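Local coordinates for protein agmatinase (Burkholderia thailandensis, PDB 4DZ4) that probably hydrolyses agmatine to putrescine and urea at a site holding two manganese ions, as a member of the arginase family, at residues Val54-Phe62 and Pro174-Met182; His139-Ala150 and Met182-Ile192. All blocks are in the same frame, centred on the assembly; numbering follows the deposited sequence.

Interaction 1 (Val54-Phe62 and Pro174-Met182); sequences VPLDLATTF and PDSLNHGTM. With EDO (1,2-ethanediol), chain U; EDO (1,2-ethanediol), chain X.
The imidazole of His179 lies with one face against the backbone at Thr60, whose CA sits 3.6 Å from the ring centroid and only 6° off the ring normal, a CH-pi contact. At the ring's edge, near its plane, Thr61 OG1 meets His179 NE2 at 2.8 Å in a hydrogen bond that either atom could donate. Thr61 OG1 lies between its own backbone N and carbonyl carbon (chi1 55°), which turns the hydroxyl to the imidazole and to O2 of a bound ethanediol, 3.0 Å from OG1. His179 ND1 is hydrogen-bonded to Glu290 OE2, so both ring nitrogens are engaged and the ring's rotation is fixed. One backbone hydrogen bond joins the loops, from His179 N to Ala59 O at 3.0 Å, nearly straight at 167°. Leu177 CG rests 3.9 Å from Ala59 CB. Asn178 OD1 accepts from Gly180 N at 2.8 Å, an Asx turn just before helix 182-188. The His179 side chain lies about 6 Å from a manganese ion and about 4 Å from the side chain of its ligand His139. The loops following strands 49-54 and 158-162 thus pack at the C-terminal edge of the parallel sheet, beside the two-manganese site characteristic of the arginase fold.

Interaction 2 (His139-Ala150 and Met182-Ile192); sequences HYITYPLLIAHA and MFYKAVKDGLI. With MN (manganese (II) ion), chain P.
Met182 CE and the edge of Phe183 both meet the His139 ring over a face. CE lies 3.9 Å from the ring centroid in a CH-pi contact, brought there by a bend in the methionine chain (chi2 -73°). Phe183 makes a T-shaped pair, centroids 5.1 Å apart and planes at 80°. The ring of Tyr143 is sandwiched by Ile147 CD1 over one face and Lys185 CB over the other, both offset toward the rim. Apolar packing continues between helix segments 142-150 and 182-188, 23° from parallel with a closest axis approach of 9.6 Å: Tyr143 CB meets Met182 CB at 3.5 Å. Leu191, just past the Schellman turn at Gly190, puts CD1 3.7 Å from Ile147 CG1. The polar contact is one hydrogen bond, from Tyr143 OH to the syn side of Asp189 OD2 at 2.6 Å, close to the carboxylate plane. His139 ND1 binds manganese at 2.2 Å, with Asp167, Asp163 and Asp246 as further ligands; NE2 is hydrogen-bonded to Thr244 OG1, probably as donor since ND1 is on the metal. The chemistry implies a metal ligand whose ring is set by the metal and Thr244, while Met182 and Phe183 cover its face with carbon.

How the interactions relate
Both contacts are mostly buried and lie on the same side of the chain's centre, their own centres 12 Å apart. Met182 belongs to both, ending the loop of interaction 1 and starting the helix of interaction 2. Interaction 1 joins loops near the manganese site through hydrogen bonds, a CH-pi contact and leucine-alanine packing, and a second subunit covers part of it, with ND1 of His109 of that subunit hydrogen-bonded to Leu177 O. Interaction 2 is helix-helix packing, mainly apolar, untouched by other chains; it runs from a metal ligand to the exposed Asp189. Lys185 NZ probably hydrogen-bonds Ser176 OG and Pro174 O, tying helix to loop, while Ala59 packs on Tyr140 between the other two segments.

Interaction 1 (Val54-Phe62 and Pro174-Met182)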
# COMPACT_ATOMS: atom_id res chain seq x y z
N VAL B 54 17.85 -7.52 17.45
CA VAL B 54 17.08 -8.34 18.40
C VAL B 54 15.63 -8.30 17.91
O VAL B 54 14.95 -7.30 18.11
CB VAL B 54 17.16 -7.84 19.88
CG1 VAL B 54 16.38 -8.80 20.77
CG2 VAL B 54 18.61 -7.79 20.37
N PRO B 55 15.18 -9.36 17.21
CA PRO B 55 13.92 -9.27 16.44
C PRO B 55 12.70 -9.67 17.28
O PRO B 55 12.02 -10.66 16.99
CB PRO B 55 14.15 -10.29 15.32
CG PRO B 55 15.01 -11.34 15.97
CD PRO B 55 15.99 -10.53 16.82
N LEU B 56 12.44 -8.88 18.30
CA LEU B 56 11.37 -9.18 19.27
C LEU B 56 10.16 -8.29 19.05
O LEU B 56 10.31 -7.06 18.90
CB LEU B 56 11.90 -8.90 20.67
CG LEU B 56 10.95 -9.13 21.84
CD1 LEU B 56 10.59 -10.63 22.00
CD2 LEU B 56 11.53 -8.60 23.16
N ASP B 57 8.95 -8.85 19.07
CA ASP B 57 7.77 -7.97 19.22
C ASP B 57 6.72 -8.57 20.16
O ASP B 57 5.58 -8.11 20.21
CB ASP B 57 7.15 -7.50 17.88
CG ASP B 57 6.64 -8.65 17.02
OD1 ASP B 57 6.55 -9.77 17.53
OD2 ASP B 57 6.35 -8.39 15.83
N LEU B 58 7.14 -9.55 20.94
CA LEU B 58 6.22 -10.20 21.90
C LEU B 58 5.80 -9.30 23.06
O LEU B 58 4.81 -9.56 23.74
CB LEU B 58 6.83 -11.51 22.45
CG LEU B 58 7.26 -12.51 21.36
CD1 LEU B 58 7.93 -13.72 21.98
CD2 LEU B 58 6.05 -12.95 20.52
N ALA B 59 6.55 -8.22 23.30
CA ALA B 59 6.28 -7.35 24.46
C ALA B 59 5.41 -6.15 24.07
O ALA B 59 5.07 -5.31 24.91
CB ALA B 59 7.59 -6.87 25.08
N THR B 60 4.99 -6.10 22.80
CA THR B 60 4.23 -4.95 22.27
C THR B 60 2.81 -4.87 22.80
O THR B 60 2.16 -5.89 23.12
CB THR B 60 4.16 -4.92 20.73
OG1 THR B 60 3.62 -6.17 20.26
CG2 THR B 60 5.51 -4.66 20.07
N THR B 61 2.30 -3.65 22.90
CA THR B 61 0.95 -3.45 23.46
C THR B 61 -0.09 -3.09 22.43
O THR B 61 -1.30 -3.20 22.70
CB THR B 61 0.93 -2.35 24.53
OG1 THR B 61 1.47 -1.14 23.99
CG2 THR B 61 1.77 -2.77 25.75
N PHE B 62 0.34 -2.68 21.24
CA PHE B 62 -0.63 -2.37 20.19
C PHE B 62 -0.30 -3.19 18.95
O PHE B 62 -0.53 -4.39 18.97
CB PHE B 62 -0.80 -0.83 19.94
CG PHE B 62 -1.84 -0.49 18.88
CD1 PHE B 62 -2.91 -1.36 18.62
CD2 PHE B 62 -1.72 0.69 18.13
CE1 PHE B 62 -3.87 -1.05 17.62
CE2 PHE B 62 -2.66 1.01 17.14
CZ PHE B 62 -3.73 0.13 16.88
N PRO B 174 7.72 -8.42 37.84
CA PRO B 174 9.03 -8.29 37.20
C PRO B 174 9.18 -9.15 35.96
O PRO B 174 9.83 -8.72 35.03
CB PRO B 174 10.00 -8.79 38.30
CG PRO B 174 9.30 -8.43 39.55
CD PRO B 174 7.85 -8.75 39.28
N ASP B 175 8.59 -10.35 35.94
CA ASP B 175 8.76 -11.26 34.79
C ASP B 175 7.92 -10.91 33.56
O ASP B 175 7.97 -11.63 32.55
CB ASP B 175 8.44 -12.71 35.19
CG ASP B 175 6.97 -12.92 35.64
OD1 ASP B 175 6.17 -11.95 35.68
OD2 ASP B 175 6.60 -14.08 35.98
N SER B 176 7.12 -9.85 33.63
CA SER B 176 6.29 -9.51 32.45
C SER B 176 7.14 -9.10 31.24
O SER B 176 8.27 -8.60 31.39
CB SER B 176 5.25 -8.44 32.80
OG SER B 176 5.92 -7.20 32.91
N LEU B 177 6.57 -9.28 30.05
CA LEU B 177 7.27 -8.98 28.82
C LEU B 177 6.46 -7.84 28.24
O LEU B 177 5.46 -8.09 27.59
CB LEU B 177 7.18 -10.22 27.93
CG LEU B 177 7.99 -10.42 26.66
CD1 LEU B 177 9.43 -9.96 26.86
CD2 LEU B 177 7.98 -11.92 26.34
N ASN B 178 6.84 -6.62 28.61
CA ASN B 178 6.05 -5.41 28.29
C ASN B 178 6.98 -4.25 27.93
O ASN B 178 7.78 -3.79 28.77
CB ASN B 178 5.15 -5.04 29.48
CG ASN B 178 4.08 -4.00 29.14
OD1 ASN B 178 4.32 -3.08 28.34
ND2 ASN B 178 2.92 -4.14 29.76
N HIS B 179 6.86 -3.77 26.68
CA HIS B 179 7.71 -2.68 26.19
C HIS B 179 7.41 -1.32 26.81
O HIS B 179 8.10 -0.35 26.52
CB HIS B 179 7.67 -2.61 24.64
CG HIS B 179 6.35 -2.14 24.08
ND1 HIS B 179 6.24 -1.66 22.81
CD2 HIS B 179 5.08 -2.05 24.64
CE1 HIS B 179 4.95 -1.29 22.57
NE2 HIS B 179 4.25 -1.50 23.69
N GLY B 180 6.39 -1.26 27.66
CA GLY B 180 5.97 -0.01 28.27
C GLY B 180 6.27 0.08 29.74
O GLY B 180 5.95 1.08 30.40
N THR B 181 6.83 -0.99 30.31
CA THR B 181 7.09 -0.96 31.77
C THR B 181 8.53 -1.35 32.11
O THR B 181 8.89 -1.40 33.30
CB THR B 181 6.12 -1.86 32.56
OG1 THR B 181 6.35 -3.22 32.20
CG2 THR B 181 4.65 -1.52 32.25
N MET B 182 9.35 -1.63 31.10
CA MET B 182 10.72 -2.12 31.39
C MET B 182 11.66 -1.06 31.99
O MET B 182 12.64 -1.41 32.67
CB MET B 182 11.34 -2.85 30.19
CG MET B 182 11.90 -1.98 29.07
SD MET B 182 10.51 -1.29 28.16
CE MET B 182 11.35 0.11 27.40
C1 EDO U . 2.78 1.26 26.76
O1 EDO U . 1.40 0.86 26.83
C2 EDO U . 2.93 2.29 25.66
O2 EDO U . 2.76 1.57 24.44
C1 EDO X . 10.89 -11.69 30.55
O1 EDO X . 10.35 -12.62 31.49
C2 EDO X . 11.02 -12.23 29.11
O2 EDO X . 11.95 -13.32 28.99

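Interaction 2 (His139-Ala150 and Met182-Ile192)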
# COMPACT_ATOMS: atom_id res chain seq x y z
N HIS B 139 10.71 -2.14 22.34
CA HIS B 139 11.54 -1.46 23.35
C HIS B 139 11.93 -2.30 24.54
O HIS B 139 12.87 -1.96 25.27
CB HIS B 139 10.86 -0.16 23.81
CG HIS B 139 11.84 0.99 24.00
ND1 HIS B 139 11.46 2.28 23.94
CD2 HIS B 139 13.21 0.99 24.24
CE1 HIS B 139 12.53 3.07 24.11
NE2 HIS B 139 13.61 2.28 24.30
N TYR B 140 11.21 -3.40 24.77
CA TYR B 140 11.56 -4.26 25.90
C TYR B 140 13.04 -4.66 25.85
O TYR B 140 13.68 -4.82 26.90
CB TYR B 140 10.69 -5.52 25.94
CG TYR B 140 11.13 -6.45 27.05
CD1 TYR B 140 10.67 -6.26 28.35
CD2 TYR B 140 12.05 -7.48 26.80
CE1 TYR B 140 11.10 -7.09 29.38
CE2 TYR B 140 12.50 -8.30 27.83
CZ TYR B 140 12.00 -8.11 29.11
OH TYR B 140 12.43 -8.92 30.15
N ILE B 141 13.58 -4.81 24.63
CA ILE B 141 14.98 -5.31 24.52
C ILE B 141 15.98 -4.46 25.31
O ILE B 141 17.03 -4.96 25.75
CB ILE B 141 15.45 -5.47 23.04
CG1 ILE B 141 15.70 -4.10 22.37
CG2 ILE B 141 14.45 -6.36 22.27
CD1 ILE B 141 16.34 -4.19 20.97
N THR B 142 15.67 -3.17 25.48
CA THR B 142 16.62 -2.28 26.15
C THR B 142 16.86 -2.63 27.63
O THR B 142 17.96 -2.38 28.17
CB THR B 142 16.17 -0.83 25.99
OG1 THR B 142 16.00 -0.56 24.59
CG2 THR B 142 17.24 0.14 26.57
N TYR B 143 15.87 -3.25 28.26
CA TYR B 143 16.02 -3.66 29.65
C TYR B 143 17.12 -4.73 29.81
O TYR B 143 18.09 -4.51 30.52
CB TYR B 143 14.65 -4.09 30.22
CG TYR B 143 14.68 -4.63 31.62
CD1 TYR B 143 15.37 -3.97 32.66
CD2 TYR B 143 13.98 -5.81 31.93
CE1 TYR B 143 15.38 -4.49 33.95
CE2 TYR B 143 14.01 -6.34 33.22
CZ TYR B 143 14.69 -5.65 34.23
OH TYR B 143 14.69 -6.18 35.49
N PRO B 144 17.02 -5.89 29.11
CA PRO B 144 18.16 -6.80 29.28
C PRO B 144 19.48 -6.25 28.74
O PRO B 144 20.56 -6.59 29.26
CB PRO B 144 17.74 -8.06 28.47
CG PRO B 144 16.52 -7.64 27.68
CD PRO B 144 15.86 -6.56 28.50
N LEU B 145 19.42 -5.36 27.74
CA LEU B 145 20.64 -4.73 27.26
C LEU B 145 21.27 -3.88 28.36
O LEU B 145 22.49 -3.92 28.55
CB LEU B 145 20.37 -3.88 26.00
CG LEU B 145 20.02 -4.67 24.72
CD1 LEU B 145 19.71 -3.70 23.58
CD2 LEU B 145 21.13 -5.64 24.30
N LEU B 146 20.44 -3.14 29.09
CA LEU B 146 20.93 -2.34 30.21
C LEU B 146 21.52 -3.22 31.33
O LEU B 146 22.50 -2.86 31.96
CB LEU B 146 19.83 -1.44 30.77
CG LEU B 146 19.47 -0.23 29.90
CD1 LEU B 146 18.19 0.38 30.45
CD2 LEU B 146 20.61 0.81 29.83
N ILE B 147 20.89 -4.35 31.59
CA ILE B 147 21.41 -5.29 32.60
C ILE B 147 22.86 -5.65 32.26
O ILE B 147 23.75 -5.55 33.11
CB ILE B 147 20.54 -6.57 32.72
CG1 ILE B 147 19.19 -6.20 33.36
CG2 ILE B 147 21.25 -7.68 33.51
CD1 ILE B 147 18.15 -7.29 33.26
N ALA B 148 23.08 -6.04 31.00
CA ALA B 148 24.40 -6.49 30.58
C ALA B 148 25.38 -5.31 30.58
O ALA B 148 26.54 -5.45 30.98
CB ALA B 148 24.30 -7.11 29.19
N HIS B 149 24.91 -4.13 30.16
CA HIS B 149 25.75 -2.92 30.20
C HIS B 149 26.17 -2.49 31.59
O HIS B 149 27.31 -2.10 31.79
CB HIS B 149 25.11 -1.78 29.42
CG HIS B 149 25.32 -1.88 27.92
ND1 HIS B 149 24.61 -2.72 27.15
CD2 HIS B 149 26.23 -1.23 27.08
CE1 HIS B 149 25.03 -2.61 25.86
NE2 HIS B 149 26.03 -1.70 25.83
N ALA B 150 25.27 -2.57 32.55
CA ALA B 150 25.61 -2.27 33.95
C ALA B 150 26.64 -3.24 34.50
O ALA B 150 27.44 -2.85 35.35
CB ALA B 150 24.36 -2.26 34.82
N MET B 182 9.35 -1.63 31.10
CA MET B 182 10.72 -2.12 31.39
C MET B 182 11.66 -1.06 31.99
O MET B 182 12.64 -1.41 32.67
CB MET B 182 11.34 -2.85 30.19
CG MET B 182 11.90 -1.98 29.07
SD MET B 182 10.51 -1.29 28.16
CE MET B 182 11.35 0.11 27.40
N PHE B 183 11.36 0.22 31.78
CA PHE B 183 12.19 1.25 32.46
C PHE B 183 11.75 1.55 33.88
O PHE B 183 12.54 2.10 34.66
CB PHE B 183 12.38 2.55 31.63
CG PHE B 183 13.10 2.34 30.30
CD1 PHE B 183 14.00 1.28 30.12
CD2 PHE B 183 12.89 3.20 29.24
CE1 PHE B 183 14.66 1.08 28.91
CE2 PHE B 183 13.53 3.00 28.02
CZ PHE B 183 14.42 1.94 27.84
N TYR B 184 10.50 1.24 34.21
CA TYR B 184 10.11 1.16 35.62
C TYR B 184 11.00 0.11 36.30
O TYR B 184 11.56 0.37 37.37
CB TYR B 184 8.63 0.79 35.75
CG TYR B 184 8.13 0.58 37.17
CD1 TYR B 184 7.72 1.66 37.97
CD2 TYR B 184 8.03 -0.72 37.71
CE1 TYR B 184 7.23 1.44 39.26
CE2 TYR B 184 7.57 -0.93 39.00
CZ TYR B 184 7.17 0.14 39.77
OH TYR B 184 6.68 -0.09 41.02
N LYS B 185 11.12 -1.06 35.68
CA LYS B 185 11.95 -2.12 36.27
C LYS B 185 13.41 -1.69 36.34
O LYS B 185 14.07 -1.92 37.35
CB LYS B 185 11.78 -3.43 35.48
CG LYS B 185 10.31 -3.88 35.46
CD LYS B 185 10.14 -5.12 34.58
CE LYS B 185 8.66 -5.47 34.42
NZ LYS B 185 8.56 -6.66 33.51
N ALA B 186 13.91 -1.06 35.28
CA ALA B 186 15.30 -0.57 35.24
C ALA B 186 15.58 0.43 36.38
O ALA B 186 16.61 0.36 37.02
CB ALA B 186 15.62 0.06 33.89
N VAL B 187 14.63 1.33 36.65
CA VAL B 187 14.78 2.25 37.79
C VAL B 187 14.74 1.53 39.14
O VAL B 187 15.58 1.75 40.01
CB VAL B 187 13.75 3.40 37.78
CG1 VAL B 187 13.79 4.16 39.12
CG2 VAL B 187 14.04 4.34 36.62
N LYS B 188 13.77 0.63 39.30
CA LYS B 188 13.68 -0.14 40.53
C LYS B 188 14.93 -1.03 40.76
O LYS B 188 15.34 -1.23 41.91
CB LYS B 188 12.38 -0.96 40.56
CG LYS B 188 11.12 -0.08 40.54
CD LYS B 188 10.97 0.84 41.75
CE LYS B 188 10.29 2.13 41.33
NZ LYS B 188 10.16 3.14 42.42
N ASP B 189 15.53 -1.54 39.70
CA ASP B 189 16.76 -2.35 39.81
C ASP B 189 18.00 -1.49 40.08
O ASP B 189 19.07 -2.04 40.33
CB ASP B 189 17.04 -3.19 38.55
CG ASP B 189 16.00 -4.27 38.29
OD1 ASP B 189 15.11 -4.53 39.15
OD2 ASP B 189 16.11 -4.89 37.21
N GLY B 190 17.86 -0.16 40.02
CA GLY B 190 19.02 0.75 40.14
C GLY B 190 19.96 0.73 38.93
O GLY B 190 21.13 1.14 39.06
N LEU B 191 19.45 0.32 37.76
CA LEU B 191 20.25 0.28 36.53
C LEU B 191 20.50 1.66 35.99
O LEU B 191 21.54 1.90 35.36
CB LEU B 191 19.59 -0.57 35.43
CG LEU B 191 19.45 -2.06 35.75
CD1 LEU B 191 18.77 -2.77 34.59
CD2 LEU B 191 20.82 -2.68 36.03
N ILE B 192 19.53 2.55 36.18
CA ILE B 192 19.64 3.91 35.67
C ILE B 192 19.35 4.93 36.75
O ILE B 192 18.58 4.67 37.65
CB ILE B 192 18.75 4.16 34.44
CG1 ILE B 192 17.27 4.01 34.80
CG2 ILE B 192 19.17 3.26 33.27
CD1 ILE B 192 16.34 4.04 33.59
MN MN P . 9.38 2.94 24.07
O HOH W 1 7.48 3.26 23.79